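Local coordinates for ABC transporter, substrate binding protein (Mannopine) (Agrobacterium fabrum, PDB 5L9S) that serves as the periplasmic solute-binding protein of an ABC transporter, apparently one that takes up the opine mannopine, at residues 65-70 and 308-313; 154-159 and 164-169. All blocks are in the same frame, centred on the assembly; numbering follows the deposited sequence.

How the contacts relate
Along the chain the order is 65-70, 154-159, 164-169 and 308-313, so contact 2, whose segments are only a few residues apart, falls within the long span bridged by contact 1. Their centres lie about 17 Å apart, yet they touch: Trp309, on helix 307-325, lays its ring against the 164-169 loop, with NE1 3.3 Å from CB of Pro168 and CH2 3.5 Å from CB of Leu169. Helix 149-158 is shared too, since it carries Leu156 and Leu157 of contact 2 while its Trp149 touches Ile67 and Ile310 of contact 1. The C-terminal helix thus joins the segment after strand 61-65 to the 149-169 region of this periplasmic binding protein, here open and unliganded.

Contact 1: 65-70 and 308-313; sequences GEIQAG and QWINAN
Ile67 and Asn311 approach to 7.1 Å between their CA atoms where the loop leaving strand 61-65 passes the start of helix 307-325, and Gly70 comes similarly close to Gln308. The one hydrogen bond across the contact runs from Asn311 ND2 to the backbone O of Ile67, at 2.7 Å. It is nearly straight, with an N-H...O angle of 165°, and the acceptor lies in the plane of the Asn311 amide, while the donor stands somewhat tilted from the carbonyl plane of Ile67. With CG anti to its own carbonyl carbon (chi1 -77°), the Asn311 side chain leans back toward the start of the helix, and ND2 also donates to the backbone O of Ala307. Two acceptors hold the amide's rotation, a task for which the two N-H groups of asparagine are well suited. The same nitrogen sits 3.4 Å from C of Gly70. Glycine suits this turn, which has a cis peptide bond before it and a positive phi (120°), and where Ile67 O stands close by.

In this two-lobed binding-protein fold the loop follows a strand that pairs with strand 224-240, and Glu66 ties it to the sheet, accepting from Gly235 N of that strand and forming a salt bridge with Lys105 of strand 103-116. Helix 307-325 packs against the loop through aliphatic groups. Ile67 and Ile310 cross at about a right angle: their CG2 methyls meet at 3.7 Å and their CD1 methyls at 4.0 Å. Beta-branched side chains offer two arms for this, and Trp149 touches both.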
ATOM      1  N   GLY A  65       0.582   7.241   3.579  1.00 48.61           N
ATOM      2  CA  GLY A  65       1.328   6.092   3.087  1.00 47.31           C
ATOM      3  C   GLY A  65       2.444   5.700   4.026  1.00 51.50           C
ATOM      4  O   GLY A  65       3.030   6.566   4.680  1.00 53.78           O
ATOM      5  N   GLU A  66       2.746   4.399   4.104  1.00 46.71           N
ATOM      6  CA  GLU A  66       3.754   3.867   5.023  1.00 47.09           C
ATOM      7  C   GLU A  66       5.186   4.353   4.747  1.00 49.39           C
ATOM      8  O   GLU A  66       5.979   4.493   5.680  1.00 49.59           O
ATOM      9  CB  GLU A  66       3.683   2.333   5.118  1.00 47.76           C
ATOM     10  CG  GLU A  66       4.122   1.513   3.910  1.00 53.87           C
ATOM     11  CD  GLU A  66       4.164   0.025   4.213  1.00 61.85           C
ATOM     12  OE1 GLU A  66       4.972  -0.386   5.076  1.00 58.16           O
ATOM     13  OE2 GLU A  66       3.346  -0.721   3.633  1.00 60.97           O
ATOM     14  N   ILE A  67       5.497   4.657   3.487  1.00 45.61           N
ATOM     15  CA  ILE A  67       6.810   5.171   3.108  1.00 45.82           C
ATOM     16  C   ILE A  67       6.937   6.620   3.561  1.00 51.33           C
ATOM     17  O   ILE A  67       8.006   7.023   3.998  1.00 53.66           O
ATOM     18  CB  ILE A  67       7.132   4.922   1.603  1.00 47.22           C
ATOM     19  CG1 ILE A  67       7.346   3.423   1.374  1.00 44.91           C
ATOM     20  CG2 ILE A  67       8.382   5.736   1.138  1.00 49.79           C
ATOM     21  CD1 ILE A  67       6.916   2.974   0.091  1.00 56.29           C
ATOM     22  N   GLN A  68       5.840   7.388   3.528  1.00 47.74           N
ATOM     23  CA  GLN A  68       5.894   8.753   4.017  1.00 49.54           C
ATOM     24  C   GLN A  68       5.894   8.753   5.572  1.00 56.48           C
ATOM     25  O   GLN A  68       6.444   9.678   6.175  1.00 59.17           O
ATOM     26  CB  GLN A  68       4.751   9.609   3.402  1.00 50.11           C
ATOM     27  CG  GLN A  68       4.588  11.043   3.962  1.00 49.88           C
ATOM     28  CD  GLN A  68       5.745  12.004   3.718  1.00 78.62           C
ATOM     29  OE1 GLN A  68       6.422  12.003   2.681  1.00 75.06           O
ATOM     30  NE2 GLN A  68       5.959  12.904   4.658  1.00 79.32           N
ATOM     31  N   ALA A  69       5.417   7.654   6.201  1.00 51.49           N
ATOM     32  CA  ALA A  69       5.266   7.525   7.650  1.00 51.88           C
ATOM     33  C   ALA A  69       6.387   6.818   8.531  1.00 59.26           C
ATOM     34  O   ALA A  69       6.088   6.567   9.677  1.00 61.30           O
ATOM     35  CB  ALA A  69       3.935   6.847   7.937  1.00 50.43           C
ATOM     36  N   GLY A  70       7.631   6.564   8.147  1.00 58.23           N
ATOM     37  CA  GLY A  70       8.316   6.787   6.902  1.00 58.17           C
ATOM     38  C   GLY A  70       9.504   7.701   7.099  1.00 66.39           C
ATOM     39  O   GLY A  70      10.520   7.315   7.681  1.00 68.39           O
ATOM     40  N   GLN A 308      12.982   3.131   5.375  1.00 62.46           N
ATOM     41  CA  GLN A 308      14.201   3.879   5.696  1.00 65.55           C
ATOM     42  C   GLN A 308      15.056   4.124   4.456  1.00 66.67           C
ATOM     43  O   GLN A 308      15.495   5.259   4.250  1.00 68.00           O
ATOM     44  CB  GLN A 308      15.038   3.183   6.781  1.00 69.94           C
ATOM     45  CG  GLN A 308      14.612   3.489   8.211  1.00101.02           C
ATOM     46  CD  GLN A 308      15.445   2.748   9.231  1.00126.69           C
ATOM     47  OE1 GLN A 308      16.333   1.948   8.903  1.00123.49           O
ATOM     48  NE2 GLN A 308      15.148   2.978  10.499  1.00119.99           N
ATOM     49  N   TRP A 309      15.281   3.069   3.629  1.00 58.69           N
ATOM     50  CA  TRP A 309      16.083   3.137   2.412  1.00 57.92           C
ATOM     51  C   TRP A 309      15.426   3.985   1.316  1.00 60.33           C
ATOM     52  O   TRP A 309      16.094   4.850   0.737  1.00 62.20           O
ATOM     53  CB  TRP A 309      16.448   1.730   1.905  1.00 55.87           C
ATOM     54  CG  TRP A 309      17.401   1.727   0.739  1.00 57.62           C
ATOM     55  CD1 TRP A 309      18.758   1.609   0.793  1.00 62.77           C
ATOM     56  CD2 TRP A 309      17.067   1.909  -0.649  1.00 56.33           C
ATOM     57  NE1 TRP A 309      19.290   1.682  -0.477  1.00 62.68           N
ATOM     58  CE2 TRP A 309      18.276   1.867  -1.380  1.00 62.04           C
ATOM     59  CE3 TRP A 309      15.858   2.085  -1.349  1.00 55.21           C
ATOM     60  CZ2 TRP A 309      18.314   1.997  -2.774  1.00 61.17           C
ATOM     61  CZ3 TRP A 309      15.900   2.249  -2.723  1.00 56.68           C
ATOM     62  CH2 TRP A 309      17.118   2.208  -3.422  1.00 59.39           C
ATOM     63  N   ILE A 310      14.133   3.742   1.025  1.00 53.59           N
ATOM     64  CA  ILE A 310      13.384   4.490   0.003  1.00 52.51           C
ATOM     65  C   ILE A 310      13.443   6.018   0.255  1.00 59.44           C
ATOM     66  O   ILE A 310      13.722   6.770  -0.686  1.00 60.13           O
ATOM     67  CB  ILE A 310      11.930   3.957  -0.178  1.00 52.34           C
ATOM     68  CG1 ILE A 310      11.947   2.480  -0.654  1.00 50.39           C
ATOM     69  CG2 ILE A 310      11.127   4.846  -1.161  1.00 52.34           C
ATOM     70  CD1 ILE A 310      10.736   1.711  -0.318  1.00 54.74           C
ATOM     71  N   ASN A 311      13.228   6.459   1.524  1.00 56.51           N
ATOM     72  CA  ASN A 311      13.250   7.878   1.903  1.00 57.64           C
ATOM     73  C   ASN A 311      14.619   8.498   1.764  1.00 65.18           C
ATOM     74  O   ASN A 311      14.733   9.627   1.284  1.00 66.08           O
ATOM     75  CB  ASN A 311      12.708   8.101   3.303  1.00 55.80           C
ATOM     76  CG  ASN A 311      11.214   8.043   3.369  1.00 68.17           C
ATOM     77  OD1 ASN A 311      10.488   8.929   2.860  1.00 61.59           O
ATOM     78  ND2 ASN A 311      10.730   6.984   4.001  1.00 58.36           N
ATOM     79  N   ALA A 312      15.655   7.765   2.171  1.00 64.04           N
ATOM     80  CA  ALA A 312      17.036   8.229   2.064  1.00 67.45           C
ATOM     81  C   ALA A 312      17.515   8.340   0.617  1.00 74.50           C
ATOM     82  O   ALA A 312      18.298   9.254   0.313  1.00 77.73           O
ATOM     83  CB  ALA A 312      17.964   7.307   2.842  1.00 68.89           C
ATOM     84  N   ASN A 313      17.054   7.426  -0.273  1.00 68.74           N
ATOM     85  CA  ASN A 313      17.506   7.420  -1.664  1.00 69.34           C
ATOM     86  C   ASN A 313      16.481   7.986  -2.663  1.00 73.40           C
ATOM     87  O   ASN A 313      16.728   7.951  -3.868  1.00 73.69           O
ATOM     88  CB  ASN A 313      17.975   6.025  -2.063  1.00 69.05           C
ATOM     89  CG  ASN A 313      19.158   5.552  -1.263  1.00 91.05           C
ATOM     90  OD1 ASN A 313      20.311   5.827  -1.596  1.00 95.25           O
ATOM     91  ND2 ASN A 313      18.904   4.849  -0.170  1.00 79.68           N
TER

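Contact 2: 154-159 and 164-169; sequences AALLAD and EKLFPL
Leu156 on the last turns of helix 149-158 meets Leu166 and Leu169 of the loop that follows, the backbones coming to 7.4 Å between the CA atoms of Leu156 and Leu166. Every contact between the two segments is aliphatic. The CD1 methyl of Leu166 reaches into the helix surface, lying 3.7 Å from CB of Leu156 and 4.2 Å from CG of Leu157, so that one methyl is shared by two neighbouring helix residues. Its first torsion explains the reach: CG stands anti to the backbone N (chi1 -173°), which carries the branch across to the helix although CB itself leaves the loop at a slant. Leu157 and Leu166 cross at about a right angle. The CD1 methyl of Leu156 fits between the two loop leucines, 4.1 Å from CD1 of Leu166 and 3.7 Å from CD2 of Leu169. Leucine suits these places because it is wholly apolar and long enough for one terminal methyl to reach across to the other segment.

Within the loop, the same CD2 of Leu169 lies 3.9 Å above one face of the Phe167 ring, offset toward its rim. A cis peptide before Pro168 shapes the bend between these two residues, proline being the residue that most readily accepts a cis peptide before it. Among the helix residues the alanines, with small side chains, let larger neighbours come close: Trp127 touches Ala154 and Ala158, and Trp131 touches Ala155 and Ala158.

The nearby charge is Asp159, just past the helix end, which forms a salt bridge with Arg173 of helix 171-181. With no hydrogen bond between the segments, their fit depends on apolar contact among four leucines, three of them buried, and on the shape of their branches, not on directional bonding.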
ATOM      1  N   ALA A 154      11.342  -4.860  -9.137  1.00 41.58           N
ATOM      2  CA  ALA A 154      10.839  -5.926 -10.028  1.00 41.74           C
ATOM      3  C   ALA A 154      11.967  -6.382 -10.947  1.00 49.51           C
ATOM      4  O   ALA A 154      12.114  -7.577 -11.156  1.00 51.30           O
ATOM      5  CB  ALA A 154       9.659  -5.442 -10.864  1.00 41.86           C
ATOM      6  N   ALA A 155      12.802  -5.435 -11.441  1.00 46.96           N
ATOM      7  CA  ALA A 155      13.945  -5.699 -12.330  1.00 47.92           C
ATOM      8  C   ALA A 155      14.971  -6.534 -11.622  1.00 53.28           C
ATOM      9  O   ALA A 155      15.451  -7.515 -12.186  1.00 55.61           O
ATOM     10  CB  ALA A 155      14.565  -4.392 -12.810  1.00 49.27           C
ATOM     11  N   LEU A 156      15.273  -6.181 -10.365  1.00 48.80           N
ATOM     12  CA  LEU A 156      16.225  -6.905  -9.510  1.00 48.75           C
ATOM     13  C   LEU A 156      15.778  -8.343  -9.228  1.00 50.04           C
ATOM     14  O   LEU A 156      16.584  -9.254  -9.355  1.00 50.36           O
ATOM     15  CB  LEU A 156      16.497  -6.137  -8.207  1.00 48.10           C
ATOM     16  CG  LEU A 156      17.347  -4.879  -8.381  1.00 53.71           C
ATOM     17  CD1 LEU A 156      16.970  -3.810  -7.346  1.00 52.51           C
ATOM     18  CD2 LEU A 156      18.826  -5.205  -8.361  1.00 55.29           C
ATOM     19  N   LEU A 157      14.496  -8.547  -8.894  1.00 45.10           N
ATOM     20  CA  LEU A 157      13.922  -9.870  -8.634  1.00 44.90           C
ATOM     21  C   LEU A 157      13.952 -10.748  -9.884  1.00 49.63           C
ATOM     22  O   LEU A 157      14.230 -11.954  -9.787  1.00 49.02           O
ATOM     23  CB  LEU A 157      12.499  -9.761  -8.046  1.00 43.21           C
ATOM     24  CG  LEU A 157      12.381  -9.102  -6.643  1.00 48.02           C
ATOM     25  CD1 LEU A 157      10.965  -8.663  -6.365  1.00 46.44           C
ATOM     26  CD2 LEU A 157      12.881 -10.025  -5.510  1.00 50.65           C
ATOM     27  N   ALA A 158      13.729 -10.110 -11.060  1.00 47.91           N
ATOM     28  CA  ALA A 158      13.772 -10.707 -12.404  1.00 49.36           C
ATOM     29  C   ALA A 158      15.177 -11.118 -12.727  1.00 55.75           C
ATOM     30  O   ALA A 158      15.370 -12.135 -13.386  1.00 57.39           O
ATOM     31  CB  ALA A 158      13.294  -9.705 -13.439  1.00 50.18           C
ATOM     32  N   ASP A 159      16.166 -10.336 -12.245  1.00 53.89           N
ATOM     33  CA  ASP A 159      17.603 -10.583 -12.425  1.00 56.61           C
ATOM     34  C   ASP A 159      18.179 -11.624 -11.426  1.00 61.15           C
ATOM     35  O   ASP A 159      19.384 -11.857 -11.425  1.00 62.54           O
ATOM     36  CB  ASP A 159      18.399  -9.258 -12.375  1.00 59.59           C
ATOM     37  CG  ASP A 159      19.697  -9.255 -13.172  1.00 76.46           C
ATOM     38  OD1 ASP A 159      19.789 -10.008 -14.186  1.00 78.51           O
ATOM     39  OD2 ASP A 159      20.599  -8.468 -12.821  1.00 85.99           O
ATOM     40  N   GLU A 164      14.965 -11.487   0.312  1.00 63.21           N
ATOM     41  CA  GLU A 164      15.638 -11.235   1.594  1.00 64.36           C
ATOM     42  C   GLU A 164      16.902 -10.359   1.420  1.00 68.97           C
ATOM     43  O   GLU A 164      17.286  -9.634   2.341  1.00 70.79           O
ATOM     44  CB  GLU A 164      16.000 -12.561   2.287  1.00 67.62           C
ATOM     45  CG  GLU A 164      14.843 -13.546   2.431  1.00 78.97           C
ATOM     46  CD  GLU A 164      14.502 -14.390   1.211  1.00 99.17           C
ATOM     47  OE1 GLU A 164      13.302 -14.709   1.039  1.00100.84           O
ATOM     48  OE2 GLU A 164      15.422 -14.723   0.424  1.00 82.35           O
ATOM     49  N   LYS A 165      17.536 -10.438   0.239  1.00 64.06           N
ATOM     50  CA  LYS A 165      18.730  -9.687  -0.130  1.00 65.07           C
ATOM     51  C   LYS A 165      18.410  -8.483  -1.061  1.00 67.15           C
ATOM     52  O   LYS A 165      19.339  -7.858  -1.592  1.00 69.01           O
ATOM     53  CB  LYS A 165      19.746 -10.625  -0.808  1.00 69.55           C
ATOM     54  CG  LYS A 165      20.365 -11.696   0.099  1.00 85.46           C
ATOM     55  CD  LYS A 165      21.478 -12.466  -0.618  1.00 95.91           C
ATOM     56  CE  LYS A 165      22.268 -13.356   0.319  1.00111.90           C
ATOM     57  NZ  LYS A 165      23.499 -13.899  -0.323  1.00125.00           N
ATOM     58  N   LEU A 166      17.109  -8.151  -1.239  1.00 59.08           N
ATOM     59  CA  LEU A 166      16.638  -7.088  -2.129  1.00 56.10           C
ATOM     60  C   LEU A 166      17.095  -5.699  -1.714  1.00 61.75           C
ATOM     61  O   LEU A 166      17.621  -4.977  -2.560  1.00 61.55           O
ATOM     62  CB  LEU A 166      15.107  -7.142  -2.328  1.00 53.09           C
ATOM     63  CG  LEU A 166      14.499  -6.187  -3.383  1.00 56.11           C
ATOM     64  CD1 LEU A 166      15.047  -6.440  -4.788  1.00 56.46           C
ATOM     65  CD2 LEU A 166      12.989  -6.236  -3.371  1.00 54.76           C
ATOM     66  N   PHE A 167      16.881  -5.312  -0.437  1.00 60.77           N
ATOM     67  CA  PHE A 167      17.278  -3.996   0.090  1.00 61.23           C
ATOM     68  C   PHE A 167      18.631  -4.074   0.824  1.00 68.58           C
ATOM     69  O   PHE A 167      18.804  -4.995   1.623  1.00 69.28           O
ATOM     70  CB  PHE A 167      16.193  -3.404   0.997  1.00 60.99           C
ATOM     71  CG  PHE A 167      14.966  -2.921   0.270  1.00 59.41           C
ATOM     72  CD1 PHE A 167      14.918  -1.644  -0.273  1.00 61.28           C
ATOM     73  CD2 PHE A 167      13.832  -3.723   0.179  1.00 59.62           C
ATOM     74  CE1 PHE A 167      13.773  -1.191  -0.931  1.00 60.62           C
ATOM     75  CE2 PHE A 167      12.676  -3.260  -0.455  1.00 60.25           C
ATOM     76  CZ  PHE A 167      12.655  -1.998  -1.010  1.00 58.17           C
ATOM     77  N   PRO A 168      19.614  -3.162   0.575  1.00 66.86           N
ATOM     78  CA  PRO A 168      19.598  -1.974  -0.318  1.00 66.41           C
ATOM     79  C   PRO A 168      19.577  -2.289  -1.824  1.00 67.31           C
ATOM     80  O   PRO A 168      20.308  -3.181  -2.272  1.00 68.44           O
ATOM     81  CB  PRO A 168      20.868  -1.207   0.103  1.00 70.87           C
ATOM     82  CG  PRO A 168      21.788  -2.258   0.597  1.00 76.64           C
ATOM     83  CD  PRO A 168      20.901  -3.261   1.292  1.00 70.81           C
ATOM     84  N   LEU A 169      18.736  -1.554  -2.598  1.00 59.33           N
ATOM     85  CA  LEU A 169      18.594  -1.762  -4.041  1.00 57.36           C
ATOM     86  C   LEU A 169      19.844  -1.394  -4.823  1.00 63.51           C
ATOM     87  O   LEU A 169      20.352  -0.274  -4.693  1.00 64.54           O
ATOM     88  CB  LEU A 169      17.381  -1.012  -4.639  1.00 54.77           C
ATOM     89  CG  LEU A 169      15.966  -1.225  -4.077  1.00 54.58           C
ATOM     90  CD1 LEU A 169      14.954  -0.450  -4.908  1.00 51.89           C
ATOM     91  CD2 LEU A 169      15.569  -2.678  -4.088  1.00 54.92           C
TER